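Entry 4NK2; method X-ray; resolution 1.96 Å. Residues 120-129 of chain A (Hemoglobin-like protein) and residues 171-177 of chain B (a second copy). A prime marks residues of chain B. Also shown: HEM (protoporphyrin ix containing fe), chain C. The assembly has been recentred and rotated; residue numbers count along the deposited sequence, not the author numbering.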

ATOM      1  N   MET A 120      15.488   1.954  -2.663  1.00 31.34           N
ATOM      2  CA  MET A 120      14.993   2.149  -1.315  1.00 29.64           C
ATOM      3  C   MET A 120      13.564   1.693  -1.098  1.00 30.11           C
ATOM      4  O   MET A 120      13.266   1.113  -0.085  1.00 27.54           O
ATOM      5  N   ARG A 121      12.673   1.972  -2.032  1.00 26.82           N
ATOM      6  CA  ARG A 121      11.283   1.562  -1.819  1.00 28.00           C
ATOM      7  C   ARG A 121      11.266   0.053  -1.689  1.00 29.37           C
ATOM      8  O   ARG A 121      10.648  -0.489  -0.771  1.00 28.81           O
ATOM      9  N   ALA A 122      11.991  -0.627  -2.572  1.00 27.78           N
ATOM     10  CA  ALA A 122      11.974  -2.095  -2.578  1.00 30.02           C
ATOM     11  C   ALA A 122      12.592  -2.663  -1.299  1.00 33.08           C
ATOM     12  O   ALA A 122      12.076  -3.623  -0.696  1.00 28.67           O
ATOM     13  N   ARG A 123      13.716  -2.091  -0.885  1.00 25.79           N
ATOM     14  CA  ARG A 123      14.354  -2.531   0.355  1.00 29.69           C
ATOM     15  C   ARG A 123      13.397  -2.355   1.540  1.00 31.50           C
ATOM     16  O   ARG A 123      13.412  -3.167   2.474  1.00 35.96           O
ATOM     17  N   HIS A 124      12.543  -1.343   1.500  1.00 29.83           N
ATOM     18  CA  HIS A 124      11.633  -1.088   2.608  1.00 31.11           C
ATOM     19  C   HIS A 124      10.368  -1.961   2.627  1.00 30.32           C
ATOM     20  O   HIS A 124       9.632  -1.918   3.585  1.00 26.13           O
ATOM     21  N   PHE A 125      10.127  -2.754   1.587  1.00 31.25           N
ATOM     22  CA  PHE A 125       9.007  -3.699   1.610  1.00 30.19           C
ATOM     23  C   PHE A 125       9.131  -4.641   2.818  1.00 31.93           C
ATOM     24  O   PHE A 125       8.137  -5.203   3.265  1.00 33.61           O
ATOM     25  N   SER A 126      10.345  -4.797   3.343  1.00 31.55           N
ATOM     26  CA  SER A 126      10.609  -5.683   4.487  1.00 34.62           C
ATOM     27  C   SER A 126      10.044  -5.161   5.814  1.00 35.86           C
ATOM     28  O   SER A 126      10.219  -5.792   6.860  1.00 34.53           O
ATOM     29  N   VAL A 127       9.395  -4.012   5.782  1.00 32.74           N
ATOM     30  CA  VAL A 127       8.819  -3.437   6.984  1.00 31.03           C
ATOM     31  C   VAL A 127       7.530  -2.719   6.646  1.00 29.48           C
ATOM     32  O   VAL A 127       7.437  -2.058   5.640  1.00 32.79           O
ATOM     33  N   THR A 128       6.523  -2.872   7.481  1.00 28.23           N
ATOM     34  CA  THR A 128       5.212  -2.307   7.167  1.00 28.80           C
ATOM     35  C   THR A 128       5.234  -0.819   7.501  1.00 31.65           C
ATOM     36  O   THR A 128       5.431  -0.432   8.650  1.00 34.43           O
ATOM     37  N   ILE A 129       5.041   0.020   6.494  1.00 30.09           N
ATOM     38  CA  ILE A 129       5.145   1.462   6.712  1.00 28.38           C
ATOM     39  C   ILE A 129       3.863   2.112   6.235  1.00 27.51           C
ATOM     40  O   ILE A 129       3.598   2.146   5.023  1.00 29.09           O
TER
ATOM     41  N   ASN B 171      -3.940  -3.076  -0.170  1.00 33.07           N
ATOM     42  CA  ASN B 171      -3.453  -1.990   0.678  1.00 34.86           C
ATOM     43  C   ASN B 171      -2.042  -2.216   1.235  1.00 35.20           C
ATOM     44  O   ASN B 171      -1.532  -1.380   1.971  1.00 32.53           O
ATOM     45  N   ARG B 172      -1.420  -3.344   0.894  1.00 36.58           N
ATOM     46  CA  ARG B 172      -0.046  -3.628   1.328  1.00 34.42           C
ATOM     47  C   ARG B 172       0.758  -4.018   0.097  1.00 35.20           C
ATOM     48  O   ARG B 172       0.549  -5.091  -0.462  1.00 34.24           O
ATOM     49  N   ARG B 173       1.674  -3.155  -0.327  1.00 34.76           N
ATOM     50  CA  ARG B 173       2.506  -3.431  -1.501  1.00 32.70           C
ATOM     51  C   ARG B 173       3.772  -4.182  -1.095  1.00 35.14           C
ATOM     52  O   ARG B 173       4.357  -3.876  -0.050  1.00 31.86           O
ATOM     53  N   THR B 174       4.178  -5.180  -1.891  1.00 29.69           N
ATOM     54  CA  THR B 174       5.379  -5.951  -1.581  1.00 30.36           C
ATOM     55  C   THR B 174       6.251  -6.098  -2.812  1.00 30.41           C
ATOM     56  O   THR B 174       7.292  -6.767  -2.771  1.00 33.15           O
ATOM     57  N   THR B 175       5.794  -5.528  -3.920  1.00 32.07           N
ATOM     58  CA  THR B 175       6.584  -5.536  -5.144  1.00 33.66           C
ATOM     59  C   THR B 175       6.410  -4.232  -5.897  1.00 28.61           C
ATOM     60  O   THR B 175       5.425  -3.508  -5.695  1.00 30.65           O
ATOM     61  N   LEU B 176       7.379  -3.939  -6.758  1.00 28.45           N
ATOM     62  CA  LEU B 176       7.322  -2.785  -7.643  1.00 35.57           C
ATOM     63  C   LEU B 176       6.448  -3.127  -8.862  1.00 36.70           C
ATOM     64  O   LEU B 176       5.982  -2.236  -9.567  1.00 35.42           O
ATOM     65  N   GLU B 177       6.219  -4.405  -9.115  1.00 35.68           N
ATOM     66  CA  GLU B 177       5.393  -4.814 -10.247  1.00 37.64           C
ATOM     67  C   GLU B 177       3.925  -4.522 -10.000  1.00 36.23           C
ATOM     68  O   GLU B 177       3.472  -4.563  -8.880  1.00 34.27           O
TER

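Packing of the haem-binding stretch of chain A (Met120 to Ile129) against an irregular segment of chain B (Asn171′ to Glu177′), which together bury 423 Å². Chain A enters as a helix and leaves through a type I turn from His124 to Val127; chain B has no regular secondary structure and passes closest near Phe125, whose CA lies 5.3 Å from CA of Thr174′. Asn171′ (chi1 p) makes no contact across the interface, and its amide is satisfied elsewhere in the structure.

Arg172′ makes the direct polar link. Its CA-to-CB bond points sideways, but a chain with chi1 at -143°, chi2 m and chi3 t brings the guanidinium up to the turn. NH1 and NH2 of Arg172′ both donate to the carbonyl O of Phe125, at 3.1 and 3.0 Å, so that this oxygen lies near the guanidinium plane, in a fork between the two nitrogens. NH2 of Arg172′ adds a weak bond of 3.4 Å to OG1 of Thr128 (chi1 m), also at the guanidinium edge. NH1 of Arg172′ also donates within chain B, to O of Arg173′ at 2.8 Å.

Arg173′ points toward chain A but folds back, with chi1 and chi2 both m and chi3 at -91°. Its NH1 and NH2 each donate to O of Glu177′ at 2.9 Å, closing a loop within chain B. Chain A meets both its backbone and the base of its side chain: O of Arg173′ lies 3.4 Å from CD1 of Phe125, and CB of Arg173′ lies 3.5 Å from NH2 of Arg121. The two like charges come close, NH2 of Arg121 standing 4.4 Å from NE of Arg173′.

Thr174′ (chi1 p) and Thr175′ (chi1 t) have CA-to-CB bonds that point away from chain A, and offer backbone instead. The ring of Phe125, which points toward chain B with chi1 m, lies against this main chain: C of Thr174′ and N of Thr175′ sit over one face, CD2 of Phe125 is 3.2 Å from O of Thr174′, and CE2 of Phe125 is 3.4 Å from C of Thr175′. With 106 Å² covered, Phe125 gives up more surface to the contact than any other residue here. The carbonyl of Thr175′ is reached through water 1, which donates to its O at 2.8 Å and accepts from NE of Arg121 at 2.9 Å. Arg121 points toward chain B with chi1, chi2 and chi3 all t, an extended chain that carries NE to this water.

Leu176′ starts sideways, yet its end comes nearer, with chi1 at -100° and chi2 at 22°. CD1 of Leu176′ packs 3.7 Å from CZ of Phe125 and 3.9 Å from CD of Arg121; CD2 of Leu176′ lies 4.2 Å from CB of Ala122. Glu177′ (chi1 m) does not touch chain A; its N donates to OG1 of Thr175′ at 3.0 Å.

The haem lies beyond this contact. The end of His124 (chi1 m) leads away from chain B, binding FE through NE2 at 2.0 Å while ND1 of His124 donates to O of Met120 at 2.9 Å.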

ATOM      1  CB  MET A 120      15.136   3.603  -0.888  1.00 29.02           C
ATOM      2  CG  MET A 120      16.447   3.962  -0.255  1.00 34.66           C
ATOM      3  SD  MET A 120      16.966   2.918   1.083  1.00 37.90           S
ATOM      4  CE  MET A 120      18.588   2.528   0.551  1.00 33.34           C
ATOM      5  CB  ARG A 121      10.351   2.005  -2.962  1.00 29.63           C
ATOM      6  CG  ARG A 121       8.915   1.451  -2.831  1.00 27.37           C
ATOM      7  CD  ARG A 121       7.929   2.041  -3.853  1.00 27.64           C
ATOM      8  NE  ARG A 121       6.653   1.313  -3.815  1.00 32.04           N
ATOM      9  CZ  ARG A 121       5.696   1.536  -2.915  1.00 31.23           C
ATOM     10  NH1 ARG A 121       5.859   2.478  -1.983  1.00 30.00           N
ATOM     11  NH2 ARG A 121       4.573   0.826  -2.947  1.00 25.64           N
ATOM     12  CB  ALA A 122      12.707  -2.618  -3.810  1.00 29.35           C
ATOM     13  CB  ARG A 123      15.683  -1.791   0.600  1.00 33.34           C
ATOM     14  CG  ARG A 123      16.808  -2.170  -0.373  1.00 34.18           C
ATOM     15  CD  ARG A 123      18.117  -1.414  -0.064  1.00 32.58           C
ATOM     16  NE  ARG A 123      19.155  -1.616  -1.085  1.00 31.10           N
ATOM     17  CZ  ARG A 123      20.124  -2.529  -1.007  1.00 32.75           C
ATOM     18  NH1 ARG A 123      20.182  -3.344   0.041  1.00 33.67           N
ATOM     19  NH2 ARG A 123      21.041  -2.630  -1.972  1.00 28.23           N
ATOM     20  CB  HIS A 124      11.281   0.404   2.724  1.00 28.55           C
ATOM     21  CG  HIS A 124      12.332   1.228   3.407  1.00 31.87           C
ATOM     22  ND1 HIS A 124      13.450   1.688   2.758  1.00 29.74           N
ATOM     23  CD2 HIS A 124      12.431   1.672   4.679  1.00 26.91           C
ATOM     24  CE1 HIS A 124      14.193   2.376   3.601  1.00 32.63           C
ATOM     25  NE2 HIS A 124      13.596   2.386   4.774  1.00 29.94           N
ATOM     26  CB  PHE A 125       8.926  -4.521   0.314  1.00 31.21           C
ATOM     27  CG  PHE A 125       8.420  -3.748  -0.887  1.00 29.67           C
ATOM     28  CD1 PHE A 125       7.453  -2.758  -0.751  1.00 31.91           C
ATOM     29  CD2 PHE A 125       8.913  -4.033  -2.161  1.00 28.00           C
ATOM     30  CE1 PHE A 125       6.994  -2.049  -1.867  1.00 31.09           C
ATOM     31  CE2 PHE A 125       8.457  -3.328  -3.286  1.00 33.06           C
ATOM     32  CZ  PHE A 125       7.501  -2.341  -3.138  1.00 30.00           C
ATOM     33  CB  SER A 126      12.120  -5.893   4.641  1.00 37.26           C
ATOM     34  OG  SER A 126      12.697  -6.388   3.444  1.00 52.22           O
ATOM     35  CB  VAL A 127       9.813  -2.509   7.708  1.00 38.56           C
ATOM     36  CG1 VAL A 127      10.392  -1.516   6.774  1.00 37.81           C
ATOM     37  CG2 VAL A 127       9.165  -1.821   8.866  1.00 39.11           C
ATOM     38  CB  THR A 128       4.098  -3.018   7.956  1.00 35.48           C
ATOM     39  OG1 THR A 128       4.267  -4.430   7.808  1.00 37.43           O
ATOM     40  CG2 THR A 128       2.725  -2.630   7.435  1.00 35.81           C
ATOM     41  CB  ILE A 129       6.335   2.060   5.935  1.00 23.85           C
ATOM     42  CG1 ILE A 129       7.659   1.456   6.437  1.00 26.59           C
ATOM     43  CG2 ILE A 129       6.335   3.622   6.080  1.00 27.13           C
ATOM     44  CD1 ILE A 129       8.876   1.728   5.539  1.00 29.35           C
TER
ATOM     45  CB  ASN B 171      -4.451  -1.702   1.816  1.00 33.33           C
ATOM     46  CG  ASN B 171      -4.684  -2.906   2.710  1.00 34.77           C
ATOM     47  OD1 ASN B 171      -3.774  -3.702   2.933  1.00 32.71           O
ATOM     48  ND2 ASN B 171      -5.912  -3.048   3.226  1.00 36.52           N
ATOM     49  CB  ARG B 172      -0.034  -4.804   2.312  1.00 32.67           C
ATOM     50  CG  ARG B 172       0.977  -4.723   3.460  1.00 39.16           C
ATOM     51  CD  ARG B 172       2.397  -4.392   3.019  1.00 42.76           C
ATOM     52  NE  ARG B 172       3.405  -4.682   4.050  1.00 35.70           N
ATOM     53  CZ  ARG B 172       4.707  -4.798   3.798  1.00 34.01           C
ATOM     54  NH1 ARG B 172       5.155  -4.630   2.561  1.00 33.11           N
ATOM     55  NH2 ARG B 172       5.564  -5.068   4.773  1.00 30.57           N
ATOM     56  CB  ARG B 173       2.857  -2.117  -2.209  1.00 32.20           C
ATOM     57  CG  ARG B 173       1.671  -1.523  -2.938  1.00 35.14           C
ATOM     58  CD  ARG B 173       1.348  -2.361  -4.160  1.00 33.20           C
ATOM     59  NE  ARG B 173       2.057  -1.887  -5.357  1.00 31.48           N
ATOM     60  CZ  ARG B 173       2.370  -2.657  -6.394  1.00 34.30           C
ATOM     61  NH1 ARG B 173       2.071  -3.957  -6.376  1.00 32.65           N
ATOM     62  NH2 ARG B 173       2.993  -2.131  -7.437  1.00 32.12           N
ATOM     63  CB  THR B 174       5.048  -7.377  -1.117  1.00 31.62           C
ATOM     64  OG1 THR B 174       4.563  -8.124  -2.244  1.00 31.83           O
ATOM     65  CG2 THR B 174       4.000  -7.356  -0.006  1.00 29.71           C
ATOM     66  CB  THR B 175       6.199  -6.704  -6.073  1.00 33.64           C
ATOM     67  OG1 THR B 175       6.960  -6.620  -7.286  1.00 31.74           O
ATOM     68  CG2 THR B 175       4.700  -6.642  -6.412  1.00 33.43           C
ATOM     69  CB  LEU B 176       8.738  -2.438  -8.110  1.00 33.26           C
ATOM     70  CG  LEU B 176       9.591  -1.316  -7.500  1.00 44.33           C
ATOM     71  CD1 LEU B 176       9.192  -0.917  -6.086  1.00 36.03           C
ATOM     72  CD2 LEU B 176      11.079  -1.684  -7.556  1.00 41.57           C
ATOM     73  CB  GLU B 177       5.566  -6.293 -10.537  1.00 41.43           C
ATOM     74  CG  GLU B 177       6.989  -6.720 -10.687  1.00 45.67           C
ATOM     75  CD  GLU B 177       7.481  -6.614 -12.099  1.00 55.88           C
ATOM     76  OE1 GLU B 177       7.093  -5.681 -12.814  1.00 60.36           O
ATOM     77  OE2 GLU B 177       8.260  -7.478 -12.506  1.00 70.33           O
TER
HETATM   78  CHA HEM C 700      16.248   0.502   6.597  1.00 33.61           C
HETATM   79  CHB HEM C 700      12.241   2.256   8.660  1.00 31.63           C
HETATM   80  CHC HEM C 700      12.166   5.859   5.372  1.00 29.15           C
HETATM   81  CHD HEM C 700      16.918   4.963   4.753  1.00 31.96           C
HETATM   82  C1A HEM C 700      15.132   0.585   7.391  1.00 35.75           C
HETATM   83  C2A HEM C 700      14.623  -0.435   8.305  1.00 31.36           C
HETATM   84  C3A HEM C 700      13.508   0.074   8.869  1.00 34.76           C
HETATM   85  C4A HEM C 700      13.280   1.409   8.333  1.00 33.80           C
HETATM   86  CMA HEM C 700      12.592  -0.587   9.924  1.00 33.45           C
HETATM   87  CAA HEM C 700      15.260  -1.834   8.552  1.00 36.72           C
HETATM   88  CBA HEM C 700      14.524  -2.840   7.643  1.00 39.48           C
HETATM   89  CGA HEM C 700      15.017  -4.283   7.690  1.00 43.92           C
HETATM   90  O1A HEM C 700      14.165  -5.214   7.760  1.00 45.26           O
HETATM   91  O2A HEM C 700      16.251  -4.545   7.646  1.00 46.75           O
HETATM   92  C1B HEM C 700      11.790   3.330   7.909  1.00 33.86           C
HETATM   93  C2B HEM C 700      10.502   3.998   8.015  1.00 31.07           C
HETATM   94  C3B HEM C 700      10.478   4.992   7.109  1.00 32.51           C
HETATM   95  C4B HEM C 700      11.748   5.004   6.389  1.00 31.77           C
HETATM   96  CMB HEM C 700       9.364   3.657   8.999  1.00 28.24           C
HETATM   97  CAB HEM C 700       9.287   5.945   6.892  1.00 29.08           C
HETATM   98  CBB HEM C 700       9.231   6.690   5.781  1.00 32.62           C
HETATM   99  C1C HEM C 700      13.474   5.979   4.938  1.00 27.99           C
HETATM  100  C2C HEM C 700      14.037   7.008   4.075  1.00 30.36           C
HETATM  101  C3C HEM C 700      15.348   6.743   3.904  1.00 32.92           C
HETATM  102  C4C HEM C 700      15.671   5.549   4.661  1.00 31.62           C
HETATM  103  CMC HEM C 700      13.249   8.178   3.446  1.00 27.09           C
HETATM  104  CAC HEM C 700      16.387   7.546   3.087  1.00 35.17           C
HETATM  105  CBC HEM C 700      16.176   8.826   2.749  1.00 38.77           C
HETATM  106  C1D HEM C 700      17.172   3.646   5.063  1.00 30.51           C
HETATM  107  C2D HEM C 700      18.355   2.882   4.695  1.00 29.49           C
HETATM  108  C3D HEM C 700      18.136   1.499   5.288  1.00 33.40           C
HETATM  109  C4D HEM C 700      16.847   1.552   5.940  1.00 33.42           C
HETATM  110  CMD HEM C 700      19.601   3.344   3.899  1.00 29.08           C
HETATM  111  CAD HEM C 700      19.086   0.286   5.172  1.00 33.14           C
HETATM  112  CBD HEM C 700      18.806  -0.368   3.816  1.00 31.59           C
HETATM  113  CGD HEM C 700      19.727  -1.560   3.690  1.00 36.24           C
HETATM  114  O1D HEM C 700      19.491  -2.571   4.394  1.00 37.48           O
HETATM  115  O2D HEM C 700      20.703  -1.490   2.895  1.00 33.73           O
HETATM  116  NA  HEM C 700      14.295   1.683   7.440  1.00 31.18           N
HETATM  117  NB  HEM C 700      12.507   3.980   6.915  1.00 27.97           N
HETATM  118  NC  HEM C 700      14.513   5.120   5.271  1.00 31.53           N
HETATM  119  ND  HEM C 700      16.320   2.829   5.788  1.00 31.06           N
HETATM  120 FE   HEM C 700      14.366   3.379   6.273  1.00 30.91          FE
HETATM  121  O   HOH W   1       5.391  -0.751  -5.360  1.00 30.72           O